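Local atomic coordinates of N-acyl-D-glutamate deacylase (Bordetella bronchiseptica, PDB entry 3GIP), a protein that probably hydrolyses N-acyl-D-glutamate to D-glutamate and a carboxylate, as a zinc-containing deacylase of the amidohydrolase superfamily. Residues 61-66 with 407-412; 112-117 with 365-370; 243-248 with 278-283; 250-255 with 343-348. All blocks are in the same frame, centred on the assembly; numbering follows the deposited sequence.

Contact 3 pairs two strands of the barrel wall, and contact 1 packs helix 406-412 on the end of another; side chains of 407-412 also reach strands 243-246 and 277-281. The rim loops of contacts 2 and 4 border the zinc pocket. Contact 3 lies closest to the metal, since His248 binds the zinc ion. Contact 1 meets it where His66 NE2 lies 3.5 Å from His248 CD2, and contact 2 where Asp365 OD2 lies 3.3 Å from the same His248 CD2. Contacts 3 and 4 share a formate, held by Tyr282 and Lys250, and their centres are about 16 Å apart. Contacts 2 and 4, about 22 Å apart between centres, do not touch.

Contact 1: 61-66 with 407-412; sequences GFIDVH and LPARVF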
loop_
_atom_site.group_PDB
_atom_site.type_symbol
_atom_site.label_atom_id
_atom_site.label_comp_id
_atom_site.label_asym_id
_atom_site.label_seq_id
_atom_site.Cartn_x
_atom_site.Cartn_y
_atom_site.Cartn_z
ATOM N N GLY A 61 -8.484 -5.613 11.647
ATOM C CA GLY A 61 -8.439 -4.419 10.820
ATOM C C GLY A 61 -7.636 -4.717 9.566
ATOM O O GLY A 61 -6.693 -5.513 9.605
ATOM N N PHE A 62 -7.991 -4.091 8.448
ATOM C CA PHE A 62 -7.269 -4.355 7.210
ATOM C C PHE A 62 -5.902 -3.685 7.162
ATOM O O PHE A 62 -5.716 -2.570 7.656
ATOM C CB PHE A 62 -8.105 -3.926 6.000
ATOM C CG PHE A 62 -9.495 -4.501 5.993
ATOM C CD1 PHE A 62 -9.730 -5.796 6.449
ATOM C CD2 PHE A 62 -10.571 -3.748 5.527
ATOM C CE1 PHE A 62 -11.016 -6.332 6.443
ATOM C CE2 PHE A 62 -11.860 -4.276 5.516
ATOM C CZ PHE A 62 -12.082 -5.569 5.974
ATOM N N ILE A 63 -4.948 -4.391 6.568
ATOM C CA ILE A 63 -3.584 -3.906 6.445
ATOM C C ILE A 63 -3.296 -3.524 4.996
ATOM O O ILE A 63 -3.225 -4.383 4.115
ATOM C CB ILE A 63 -2.580 -4.986 6.923
ATOM C CG1 ILE A 63 -2.867 -5.332 8.387
ATOM C CG2 ILE A 63 -1.150 -4.486 6.763
ATOM C CD1 ILE A 63 -1.926 -6.362 8.983
ATOM N N ASP A 64 -3.148 -2.221 4.760
ATOM C CA ASP A 64 -2.866 -1.695 3.430
ATOM C C ASP A 64 -1.367 -1.782 3.206
ATOM O O ASP A 64 -0.610 -0.932 3.677
ATOM C CB ASP A 64 -3.329 -0.239 3.344
ATOM C CG ASP A 64 -3.208 0.331 1.948
ATOM O OD1 ASP A 64 -2.744 -0.388 1.035
ATOM O OD2 ASP A 64 -3.580 1.509 1.765
ATOM N N VAL A 65 -0.945 -2.809 2.480
ATOM C CA VAL A 65 0.468 -3.028 2.231
ATOM C C VAL A 65 1.095 -2.104 1.196
ATOM O O VAL A 65 2.312 -2.114 1.027
ATOM C CB VAL A 65 0.736 -4.500 1.827
ATOM C CG1 VAL A 65 0.175 -5.432 2.899
ATOM C CG2 VAL A 65 0.111 -4.804 0.464
ATOM N N HIS A 66 0.286 -1.305 0.504
ATOM C CA HIS A 66 0.854 -0.400 -0.487
ATOM C C HIS A 66 0.368 1.031 -0.353
ATOM O O HIS A 66 -0.450 1.510 -1.148
ATOM C CB HIS A 66 0.582 -0.878 -1.913
ATOM C CG HIS A 66 1.525 -0.289 -2.916
ATOM N ND1 HIS A 66 2.664 -0.939 -3.336
ATOM C CD2 HIS A 66 1.546 0.929 -3.508
ATOM C CE1 HIS A 66 3.350 -0.146 -4.142
ATOM N NE2 HIS A 66 2.694 0.993 -4.261
ATOM N N LEU A 407 -2.202 -12.614 6.018
ATOM C CA LEU A 407 -1.145 -12.711 5.014
ATOM C C LEU A 407 -0.198 -11.512 5.099
ATOM O O LEU A 407 1.024 -11.687 5.126
ATOM C CB LEU A 407 -1.741 -12.852 3.605
ATOM C CG LEU A 407 -0.744 -13.042 2.456
ATOM C CD1 LEU A 407 0.127 -14.282 2.689
ATOM C CD2 LEU A 407 -1.520 -13.168 1.150
ATOM N N PRO A 408 -0.738 -10.278 5.143
ATOM C CA PRO A 408 0.166 -9.127 5.236
ATOM C C PRO A 408 1.031 -9.200 6.500
ATOM O O PRO A 408 2.225 -8.899 6.462
ATOM C CB PRO A 408 -0.791 -7.938 5.259
ATOM C CG PRO A 408 -1.907 -8.400 4.388
ATOM C CD PRO A 408 -2.114 -9.839 4.842
ATOM N N ALA A 409 0.429 -9.606 7.614
ATOM C CA ALA A 409 1.165 -9.707 8.873
ATOM C C ALA A 409 2.298 -10.722 8.743
ATOM O O ALA A 409 3.394 -10.518 9.270
ATOM C CB ALA A 409 0.220 -10.107 10.006
ATOM N N ARG A 410 2.031 -11.813 8.032
ATOM C CA ARG A 410 3.030 -12.860 7.820
ATOM C C ARG A 410 4.151 -12.390 6.898
ATOM O O ARG A 410 5.327 -12.635 7.158
ATOM C CB ARG A 410 2.363 -14.100 7.219
ATOM C CG ARG A 410 3.332 -15.132 6.655
ATOM C CD ARG A 410 4.203 -15.758 7.736
ATOM N NE ARG A 410 5.111 -16.759 7.175
ATOM C CZ ARG A 410 6.220 -16.473 6.497
ATOM N NH1 ARG A 410 6.576 -15.211 6.294
ATOM N NH2 ARG A 410 6.970 -17.453 6.010
ATOM N N VAL A 411 3.778 -11.709 5.821
ATOM C CA VAL A 411 4.745 -11.220 4.849
ATOM C C VAL A 411 5.637 -10.112 5.401
ATOM O O VAL A 411 6.849 -10.114 5.181
ATOM C CB VAL A 411 4.019 -10.703 3.577
ATOM C CG1 VAL A 411 4.999 -10.020 2.642
ATOM C CG2 VAL A 411 3.340 -11.872 2.862
ATOM N N PHE A 412 5.034 -9.180 6.133
ATOM C CA PHE A 412 5.765 -8.045 6.685
ATOM C C PHE A 412 6.308 -8.236 8.096
ATOM O O PHE A 412 7.017 -7.372 8.610
ATOM C CB PHE A 412 4.883 -6.798 6.610
ATOM C CG PHE A 412 4.728 -6.270 5.216
ATOM C CD1 PHE A 412 5.634 -5.346 4.706
ATOM C CD2 PHE A 412 3.722 -6.753 4.381
ATOM C CE1 PHE A 412 5.547 -4.912 3.383
ATOM C CE2 PHE A 412 3.627 -6.327 3.054
ATOM C CZ PHE A 412 4.544 -5.404 2.556
#
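The end of strand 57-64 and the residue after it, leading into the HxH motif of the amidohydrolase barrel (His66 and His68), pack through Ile63 and Val65 against Pro408 and Phe412 of a helix far along the chain. The junction is buried and wholly apolar. Val65 and Ile63 share one side; the Val65 CG1 methyl, anti to the carbonyl carbon (chi1 -55°), reaches between two helix side chains, 3.6 Å from Pro408 CB and 3.6 Å from Phe412 CE2. Val65 crosses each of them at about a right angle and meets the phenyl ring obliquely. One helical turn separates these two partners, and the backbone bond from Phe412 N to Pro408 O (2.8 Å) fixes their spacing; that same Pro408 O lies in the plane of the phenyl ring, at its edge. Two residues earlier, within the strand, Ile63 places CG2 3.8 Å from Pro408 CB, while its CD1 extends to 4.4 Å from Ala409 CB. Asp64, between them, points away from the helix and closes an Asx turn, its OD1 accepting from His66 N at 3.2 Å from above the carboxylate plane; its OD2 forms a salt bridge with Lys82. Around the junction, Val65 and Pro408 both pack on Met361 of strand 360-362, Phe412 touches Val91 of strand 87-92, and Val411 reaches Ala278 of strand 277-281, joining the helix to several barrel strands.

Contact 2: 112-117 with 365-370; sequences LALLGE and DGLPND
Leu114 and Leu367 form the apolar part of this loop-to-loop contact, meeting tip to tip. Leu114 CD2 lies 3.7 Å from Leu367 CD2 and 4.0 Å from Leu367 CD1, so one methyl faces the fork of the other leucine. Asn369 supplies a second packing contact, its carboxamide laid against the opposite backbone. Its CG sits between the backbone N and the carbonyl carbon (chi1 54°), which brings ND2 to 3.4 Å from Leu115 C. Gly116 N is as near to Asn369 ND2, but both are donors and the approach is packing. Gly116 adopts backbone angles at which a side chain would collide with the preceding carbonyl oxygen. A water adds an indirect link, donating to Asp370 OD1 at 2.7 Å and weakly to Ala113 O at 3.4 Å. Within 365-370, a type I turn from Leu367 to Asp370 presents Asn369. Both segments belong to loops that follow barrel strands, 87-92 and 360-362. Such loops at the C-terminal ends of the strands surround the active site in TIM-barrel amidohydrolases, and the side chain of Leu114 lies about 6 Å from the zinc ion.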
loop_
_atom_site.group_PDB
_atom_site.type_symbol
_atom_site.label_atom_id
_atom_site.label_comp_id
_atom_site.label_asym_id
_atom_site.label_seq_id
_atom_site.Cartn_x
_atom_site.Cartn_y
_atom_site.Cartn_z
ATOM N N LEU A 112 8.926 11.616 -6.407
ATOM C CA LEU A 112 8.793 12.105 -5.039
ATOM C C LEU A 112 7.446 12.804 -4.866
ATOM O O LEU A 112 6.966 12.981 -3.748
ATOM C CB LEU A 112 9.932 13.071 -4.698
ATOM C CG LEU A 112 11.309 12.446 -4.459
ATOM C CD1 LEU A 112 12.334 13.540 -4.204
ATOM C CD2 LEU A 112 11.241 11.499 -3.270
ATOM N N ALA A 113 6.840 13.195 -5.982
ATOM C CA ALA A 113 5.543 13.863 -5.955
ATOM C C ALA A 113 4.465 12.909 -5.447
ATOM O O ALA A 113 3.371 13.332 -5.072
ATOM C CB ALA A 113 5.188 14.369 -7.348
ATOM N N LEU A 114 4.772 11.618 -5.445
ATOM C CA LEU A 114 3.820 10.627 -4.968
ATOM C C LEU A 114 3.676 10.744 -3.451
ATOM O O LEU A 114 2.775 10.147 -2.864
ATOM C CB LEU A 114 4.294 9.211 -5.325
ATOM C CG LEU A 114 4.452 8.853 -6.807
ATOM C CD1 LEU A 114 5.021 7.445 -6.930
ATOM C CD2 LEU A 114 3.105 8.952 -7.510
ATOM N N LEU A 115 4.558 11.527 -2.826
ATOM C CA LEU A 115 4.554 11.704 -1.371
ATOM C C LEU A 115 3.935 13.002 -0.853
ATOM O O LEU A 115 3.183 12.989 0.120
ATOM C CB LEU A 115 5.984 11.612 -0.829
ATOM C CG LEU A 115 6.792 10.342 -1.097
ATOM C CD1 LEU A 115 8.179 10.500 -0.494
ATOM C CD2 LEU A 115 6.085 9.137 -0.500
ATOM N N GLY A 116 4.280 14.123 -1.477
ATOM C CA GLY A 116 3.744 15.401 -1.032
ATOM C C GLY A 116 4.790 16.502 -1.001
ATOM O O GLY A 116 5.910 16.310 -1.474
ATOM N N GLU A 117 4.434 17.650 -0.425
ATOM C CA GLU A 117 5.339 18.797 -0.354
ATOM C C GLU A 117 6.159 18.908 0.929
ATOM O O GLU A 117 7.178 19.600 0.955
ATOM C CB GLU A 117 4.545 20.094 -0.550
ATOM C CG GLU A 117 3.915 20.236 -1.925
ATOM C CD GLU A 117 4.939 20.480 -3.019
ATOM O OE1 GLU A 117 4.549 20.495 -4.206
ATOM O OE2 GLU A 117 6.131 20.666 -2.693
ATOM N N ASP A 365 -2.572 1.814 -2.903
ATOM C CA ASP A 365 -1.743 2.690 -3.725
ATOM C C ASP A 365 -2.417 4.054 -3.884
ATOM O O ASP A 365 -2.321 4.699 -4.931
ATOM C CB ASP A 365 -1.480 2.055 -5.095
ATOM C CG ASP A 365 -0.279 2.660 -5.801
ATOM O OD1 ASP A 365 0.434 3.476 -5.179
ATOM O OD2 ASP A 365 -0.034 2.314 -6.975
ATOM N N GLY A 366 -3.102 4.490 -2.832
ATOM C CA GLY A 366 -3.770 5.774 -2.875
ATOM C C GLY A 366 -2.762 6.905 -2.930
ATOM O O GLY A 366 -1.689 6.818 -2.330
ATOM N N LEU A 367 -3.093 7.957 -3.671
ATOM C CA LEU A 367 -2.224 9.128 -3.786
ATOM C C LEU A 367 -3.034 10.279 -3.189
ATOM O O LEU A 367 -3.703 11.024 -3.901
ATOM C CB LEU A 367 -1.879 9.381 -5.257
ATOM C CG LEU A 367 -1.075 8.249 -5.909
ATOM C CD1 LEU A 367 -0.898 8.506 -7.388
ATOM C CD2 LEU A 367 0.281 8.125 -5.222
ATOM N N PRO A 368 -2.976 10.428 -1.854
ATOM C CA PRO A 368 -3.668 11.432 -1.040
ATOM C C PRO A 368 -3.570 12.918 -1.380
ATOM O O PRO A 368 -4.460 13.684 -1.013
ATOM C CB PRO A 368 -3.172 11.126 0.375
ATOM C CG PRO A 368 -1.807 10.598 0.146
ATOM C CD PRO A 368 -2.021 9.669 -1.023
ATOM N N ASN A 369 -2.521 13.336 -2.076
ATOM C CA ASN A 369 -2.396 14.755 -2.404
ATOM C C ASN A 369 -2.919 15.151 -3.783
ATOM O O ASN A 369 -2.991 16.339 -4.101
ATOM C CB ASN A 369 -0.943 15.216 -2.245
ATOM C CG ASN A 369 0.030 14.377 -3.039
ATOM O OD1 ASN A 369 -0.081 14.260 -4.260
ATOM N ND2 ASN A 369 1.001 13.788 -2.347
ATOM N N ASP A 370 -3.291 14.168 -4.598
ATOM C CA ASP A 370 -3.821 14.444 -5.935
ATOM C C ASP A 370 -5.114 15.257 -5.856
ATOM O O ASP A 370 -5.958 15.013 -4.997
ATOM C CB ASP A 370 -4.108 13.134 -6.675
ATOM C CG ASP A 370 -2.853 12.428 -7.140
ATOM O OD1 ASP A 370 -1.740 12.812 -6.713
ATOM O OD2 ASP A 370 -2.982 11.472 -7.936
HETATM O O HOH W 1 0.742 11.812 -6.662
#

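Contact 3: 243-248 with 278-283; sequences ATVVSH and ALDIYP. With ZN (zinc ion), chain F; FMT (formic acid), chain D.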
loop_
_atom_site.group_PDB
_atom_site.type_symbol
_atom_site.label_atom_id
_atom_site.label_comp_id
_atom_site.label_asym_id
_atom_site.label_seq_id
_atom_site.Cartn_x
_atom_site.Cartn_y
_atom_site.Cartn_z
ATOM N N ALA A 243 13.321 -11.909 1.049
ATOM C CA ALA A 243 11.873 -11.989 0.871
ATOM C C ALA A 243 11.507 -10.868 -0.102
ATOM O O ALA A 243 11.996 -9.743 0.022
ATOM C CB ALA A 243 11.167 -11.799 2.204
ATOM N N THR A 244 10.630 -11.172 -1.055
ATOM C CA THR A 244 10.263 -10.211 -2.089
ATOM C C THR A 244 8.764 -10.016 -2.265
ATOM O O THR A 244 7.986 -10.956 -2.120
ATOM C CB THR A 244 10.844 -10.673 -3.442
ATOM O OG1 THR A 244 12.265 -10.819 -3.322
ATOM C CG2 THR A 244 10.525 -9.683 -4.550
ATOM N N VAL A 245 8.370 -8.785 -2.580
ATOM C CA VAL A 245 6.970 -8.462 -2.831
ATOM C C VAL A 245 6.890 -7.705 -4.151
ATOM O O VAL A 245 7.593 -6.714 -4.348
ATOM C CB VAL A 245 6.365 -7.566 -1.725
ATOM C CG1 VAL A 245 4.953 -7.150 -2.115
ATOM C CG2 VAL A 245 6.333 -8.311 -0.400
ATOM N N VAL A 246 6.057 -8.190 -5.069
ATOM C CA VAL A 246 5.873 -7.524 -6.351
ATOM C C VAL A 246 4.680 -6.589 -6.172
ATOM O O VAL A 246 3.540 -7.037 -6.062
ATOM C CB VAL A 246 5.563 -8.527 -7.486
ATOM C CG1 VAL A 246 5.385 -7.772 -8.800
ATOM C CG2 VAL A 246 6.692 -9.548 -7.604
ATOM N N SER A 247 4.959 -5.290 -6.124
ATOM C CA SER A 247 3.929 -4.277 -5.927
ATOM C C SER A 247 2.945 -4.135 -7.079
ATOM O O SER A 247 3.307 -4.299 -8.245
ATOM C CB SER A 247 4.584 -2.918 -5.673
ATOM O OG SER A 247 5.382 -2.952 -4.501
ATOM N N HIS A 248 1.705 -3.807 -6.722
ATOM C CA HIS A 248 0.621 -3.591 -7.678
ATOM C C HIS A 248 0.848 -4.312 -8.999
ATOM O O HIS A 248 0.964 -3.692 -10.057
ATOM C CB HIS A 248 0.408 -2.079 -7.910
ATOM C CG HIS A 248 1.671 -1.289 -8.117
ATOM N ND1 HIS A 248 2.615 -1.616 -9.066
ATOM C CD2 HIS A 248 2.100 -0.137 -7.547
ATOM C CE1 HIS A 248 3.567 -0.702 -9.077
ATOM N NE2 HIS A 248 3.278 0.209 -8.165
ATOM N N ALA A 278 5.631 -12.624 -2.503
ATOM C CA ALA A 278 4.220 -12.281 -2.415
ATOM C C ALA A 278 3.971 -11.130 -3.378
ATOM O O ALA A 278 4.887 -10.668 -4.056
ATOM C CB ALA A 278 3.854 -11.878 -0.988
ATOM N N LEU A 279 2.727 -10.674 -3.451
ATOM C CA LEU A 279 2.387 -9.575 -4.340
ATOM C C LEU A 279 1.125 -8.901 -3.837
ATOM O O LEU A 279 0.523 -9.337 -2.856
ATOM C CB LEU A 279 2.153 -10.090 -5.767
ATOM C CG LEU A 279 1.004 -11.092 -5.970
ATOM C CD1 LEU A 279 0.523 -11.020 -7.412
ATOM C CD2 LEU A 279 1.447 -12.508 -5.636
ATOM N N ASP A 280 0.735 -7.821 -4.501
ATOM C CA ASP A 280 -0.484 -7.130 -4.125
ATOM C C ASP A 280 -1.081 -6.412 -5.321
ATOM O O ASP A 280 -0.397 -6.156 -6.318
ATOM C CB ASP A 280 -0.233 -6.154 -2.954
ATOM C CG ASP A 280 0.891 -5.162 -3.226
ATOM O OD1 ASP A 280 0.700 -4.222 -4.026
ATOM O OD2 ASP A 280 1.977 -5.325 -2.625
ATOM N N ILE A 281 -2.374 -6.128 -5.228
ATOM C CA ILE A 281 -3.088 -5.416 -6.280
ATOM C C ILE A 281 -4.138 -4.501 -5.669
ATOM O O ILE A 281 -4.460 -4.604 -4.482
ATOM C CB ILE A 281 -3.861 -6.385 -7.240
ATOM C CG1 ILE A 281 -4.903 -7.203 -6.462
ATOM C CG2 ILE A 281 -2.902 -7.301 -7.960
ATOM C CD1 ILE A 281 -6.286 -6.550 -6.341
ATOM N N TYR A 282 -4.640 -3.583 -6.490
ATOM C CA TYR A 282 -5.756 -2.734 -6.106
ATOM C C TYR A 282 -6.786 -3.214 -7.134
ATOM O O TYR A 282 -6.430 -3.561 -8.261
ATOM C CB TYR A 282 -5.440 -1.231 -6.224
ATOM C CG TYR A 282 -4.675 -0.800 -7.447
ATOM C CD1 TYR A 282 -5.308 -0.663 -8.682
ATOM C CD2 TYR A 282 -3.314 -0.511 -7.367
ATOM C CE1 TYR A 282 -4.604 -0.249 -9.808
ATOM C CE2 TYR A 282 -2.601 -0.099 -8.482
ATOM C CZ TYR A 282 -3.250 0.031 -9.700
ATOM O OH TYR A 282 -2.545 0.437 -10.805
ATOM N N PRO A 283 -8.066 -3.273 -6.746
ATOM C CA PRO A 283 -9.143 -3.741 -7.629
ATOM C C PRO A 283 -9.666 -2.798 -8.706
ATOM O O PRO A 283 -10.858 -2.504 -8.739
ATOM C CB PRO A 283 -10.223 -4.137 -6.634
ATOM C CG PRO A 283 -10.099 -3.043 -5.609
ATOM C CD PRO A 283 -8.593 -2.933 -5.413
HETATM ZN ZN ZN F . 4.422 1.950 -7.844
HETATM C C FMT D . 0.263 2.209 -10.323
HETATM O O1 FMT D . -0.584 3.054 -10.171
HETATM O O2 FMT D . -0.084 0.918 -10.342
HETATM O O HOH W 2 3.666 -3.438 -2.494
#
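His248 N donates to Asp280 OD1 at 2.9 Å (N-H...O 155°), joining the C-terminal ends of two parallel strands of the amidohydrolase TIM barrel, while His248 NE2 binds the zinc ion at 2.1 Å. Cys95 and His218 are further protein ligands of that metal. Asp280 OD1 is approached from well above the carboxylate plane, and OD2 takes a hydrogen bond from a water that also contacts Ser247 OG, so one oxygen of the carboxylate holds the His248 backbone and the other is held by water. Tyr282 OH donates to formate O2 at 2.5 Å, and that oxygen lies near the plane of the phenol ring, at its edge. Lys250, Arg376 and Ser288 also bind this formate.

Further down, the strands pair in regular parallel fashion: Ala278 N donates to Thr244 O, Ala278 O accepts from Val246 N, and a weaker bond runs from Asp280 N to Val246 O. The two short strands run parallel, their axes 22° apart, and helix 260-272 connects them in a beta-alpha-beta unit. Val246 and Leu279 project on one face, their CB atoms 4.1 Å apart; Val245 and Ala278 occupy the other, where Val245 CG1 also reaches Asp280 OD2 at 3.5 Å.

The imidazole is enclosed from two sides. With chi1 at 45°, His248 CG stands between its own N and carbonyl carbon, and CB packs 3.6 Å from Tyr282 CE2. Formate O2 lies over one face of the His248 ring, toward its rim, and Ser247 CB sits 4.0 Å above the centre of the opposite face.

Contact 4: 250-255 with 343-348; sequences KCMMPQ and YFAMDE. With FMT (formic acid), chain D.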
loop_
_atom_site.group_PDB
_atom_site.type_symbol
_atom_site.label_atom_id
_atom_site.label_comp_id
_atom_site.label_asym_id
_atom_site.label_seq_id
_atom_site.Cartn_x
_atom_site.Cartn_y
_atom_site.Cartn_z
ATOM N N LYS A 250 0.447 -6.041 -12.386
ATOM C CA LYS A 250 -0.492 -5.790 -13.469
ATOM C C LYS A 250 0.193 -5.947 -14.817
ATOM O O LYS A 250 1.421 -6.021 -14.899
ATOM C CB LYS A 250 -0.990 -4.350 -13.371
ATOM C CG LYS A 250 0.115 -3.334 -13.698
ATOM C CD LYS A 250 -0.362 -1.895 -13.607
ATOM C CE LYS A 250 -0.384 -1.402 -12.180
ATOM N NZ LYS A 250 1.000 -1.244 -11.614
ATOM N N CYS A 251 -0.624 -5.972 -15.865
ATOM C CA CYS A 251 -0.157 -6.058 -17.244
ATOM C C CYS A 251 -0.863 -4.930 -17.996
ATOM O O CYS A 251 -2.077 -4.971 -18.208
ATOM C CB CYS A 251 -0.514 -7.414 -17.852
ATOM S SG CYS A 251 0.346 -8.792 -17.063
ATOM N N MET A 252 -0.096 -3.915 -18.381
ATOM C CA MET A 252 -0.640 -2.754 -19.074
ATOM C C MET A 252 -0.591 -2.851 -20.594
ATOM O O MET A 252 0.378 -3.356 -21.162
ATOM C CB MET A 252 0.099 -1.495 -18.618
ATOM C CG MET A 252 -0.033 -1.218 -17.123
ATOM S SD MET A 252 0.840 0.290 -16.637
ATOM C CE MET A 252 -0.301 1.540 -17.265
ATOM N N MET A 253 -1.647 -2.338 -21.225
ATOM C CA MET A 253 -1.828 -2.324 -22.679
ATOM C C MET A 253 -2.308 -3.676 -23.208
ATOM O O MET A 253 -1.799 -4.728 -22.824
ATOM C CB MET A 253 -0.543 -1.872 -23.378
ATOM C CG MET A 253 -0.122 -0.460 -22.973
ATOM S SD MET A 253 1.269 0.191 -23.914
ATOM C CE MET A 253 0.432 0.876 -25.285
ATOM N N PRO A 254 -3.305 -3.657 -24.106
ATOM C CA PRO A 254 -3.906 -4.849 -24.712
ATOM C C PRO A 254 -2.971 -5.952 -25.192
ATOM O O PRO A 254 -3.265 -7.128 -25.009
ATOM C CB PRO A 254 -4.745 -4.272 -25.847
ATOM C CG PRO A 254 -5.175 -2.957 -25.296
ATOM C CD PRO A 254 -3.895 -2.436 -24.683
ATOM N N GLN A 255 -1.853 -5.582 -25.807
ATOM C CA GLN A 255 -0.925 -6.586 -26.312
ATOM C C GLN A 255 -0.290 -7.399 -25.188
ATOM O O GLN A 255 0.260 -8.472 -25.427
ATOM C CB GLN A 255 0.184 -5.935 -27.155
ATOM C CG GLN A 255 1.127 -5.035 -26.372
ATOM C CD GLN A 255 0.690 -3.586 -26.364
ATOM O OE1 GLN A 255 -0.495 -3.280 -26.497
ATOM N NE2 GLN A 255 1.650 -2.680 -26.196
ATOM N N TYR A 343 -4.155 5.961 -16.022
ATOM C CA TYR A 343 -3.942 5.224 -17.257
ATOM C C TYR A 343 -4.866 4.014 -17.276
ATOM O O TYR A 343 -4.654 3.052 -16.543
ATOM C CB TYR A 343 -2.483 4.763 -17.331
ATOM C CG TYR A 343 -1.491 5.899 -17.244
ATOM C CD1 TYR A 343 -1.134 6.628 -18.377
ATOM C CD2 TYR A 343 -0.921 6.256 -16.021
ATOM C CE1 TYR A 343 -0.230 7.684 -18.297
ATOM C CE2 TYR A 343 -0.015 7.315 -15.931
ATOM C CZ TYR A 343 0.326 8.019 -17.070
ATOM O OH TYR A 343 1.235 9.052 -16.987
ATOM N N PHE A 344 -5.899 4.077 -18.109
ATOM C CA PHE A 344 -6.867 2.990 -18.230
ATOM C C PHE A 344 -6.279 1.989 -19.210
ATOM O O PHE A 344 -6.582 2.020 -20.400
ATOM C CB PHE A 344 -8.190 3.568 -18.738
ATOM C CG PHE A 344 -8.798 4.566 -17.795
ATOM C CD1 PHE A 344 -9.435 4.138 -16.630
ATOM C CD2 PHE A 344 -8.694 5.935 -18.039
ATOM C CE1 PHE A 344 -9.958 5.052 -15.725
ATOM C CE2 PHE A 344 -9.215 6.860 -17.135
ATOM C CZ PHE A 344 -9.849 6.418 -15.976
ATOM N N ALA A 345 -5.444 1.086 -18.700
ATOM C CA ALA A 345 -4.755 0.144 -19.573
ATOM C C ALA A 345 -4.735 -1.329 -19.201
ATOM O O ALA A 345 -4.004 -2.099 -19.821
ATOM C CB ALA A 345 -3.317 0.626 -19.775
ATOM N N MET A 346 -5.520 -1.737 -18.209
ATOM C CA MET A 346 -5.523 -3.141 -17.817
ATOM C C MET A 346 -6.852 -3.837 -18.083
ATOM O O MET A 346 -7.865 -3.193 -18.350
ATOM C CB MET A 346 -5.164 -3.281 -16.332
ATOM C CG MET A 346 -3.749 -2.822 -15.970
ATOM S SD MET A 346 -3.654 -1.117 -15.369
ATOM C CE MET A 346 -4.133 -1.343 -13.656
ATOM N N ASP A 347 -6.822 -5.165 -18.009
ATOM C CA ASP A 347 -8.000 -6.004 -18.216
ATOM C C ASP A 347 -8.504 -6.423 -16.839
ATOM O O ASP A 347 -7.812 -7.131 -16.106
ATOM C CB ASP A 347 -7.610 -7.237 -19.040
ATOM C CG ASP A 347 -8.759 -8.217 -19.229
ATOM O OD1 ASP A 347 -9.892 -7.929 -18.783
ATOM O OD2 ASP A 347 -8.521 -9.284 -19.833
ATOM N N GLU A 348 -9.705 -5.976 -16.482
ATOM C CA GLU A 348 -10.272 -6.300 -15.177
ATOM C C GLU A 348 -10.289 -7.798 -14.890
ATOM O O GLU A 348 -10.108 -8.213 -13.749
ATOM C CB GLU A 348 -11.695 -5.752 -15.054
ATOM C CG GLU A 348 -12.260 -5.857 -13.642
ATOM C CD GLU A 348 -13.736 -5.511 -13.566
ATOM O OE1 GLU A 348 -14.166 -4.570 -14.264
ATOM O OE2 GLU A 348 -14.465 -6.174 -12.796
HETATM C C FMT D . 0.263 2.209 -10.323
HETATM O O1 FMT D . -0.584 3.054 -10.171
HETATM O O2 FMT D . -0.084 0.918 -10.342
HETATM O O HOH W 3 -4.295 -6.584 -17.506
#
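A loop that supplies Lys250 to a formate site meets a second-shell loop here, Met252 and Met253 of the one against Ala345 and Met346 of the other. The direct backbone link runs from Met253 N to Ala345 O, 2.8 Å long with an N-H...O angle of 149°; Trp257 NE1 donates to the same carbonyl, so two donors grip it. A water makes a second, indirect link, donating to Cys251 O at 2.8 Å and accepting from Asp347 N. The rest is methionine packing. Met252 extends past Ala345 with its terminal methyl folded back at chi3 (76°), setting CE 3.9 Å from Tyr343 CB and 4.0 Å from Ala345 CB. Met346, bent at chi2 and chi3, lies obliquely between Lys250 and Met252: its SD is 4.0 Å from Met252 CG, and its CE methyl touches Lys250 CD at 3.8 Å. Packed there, the lysine chain bends at chi3 and chi4 and sends NZ to formate O2 at 2.7 Å. Lys250 NZ also bonds His248 O and forms a salt bridge with Glu222. The formate, probably from the crystallisation liquor, may mark where a substrate carboxylate sits. Segment 250-255 follows strand 243-246 and leads toward helix 260-272. Segment 343-348 leaves strand 339-343, whose Tyr343 packs on Ser287 and Thr289 of strand 287-290, and enters helix 348-356, where Asp347 is the N-cap, its OD1 accepting from Asp349 N.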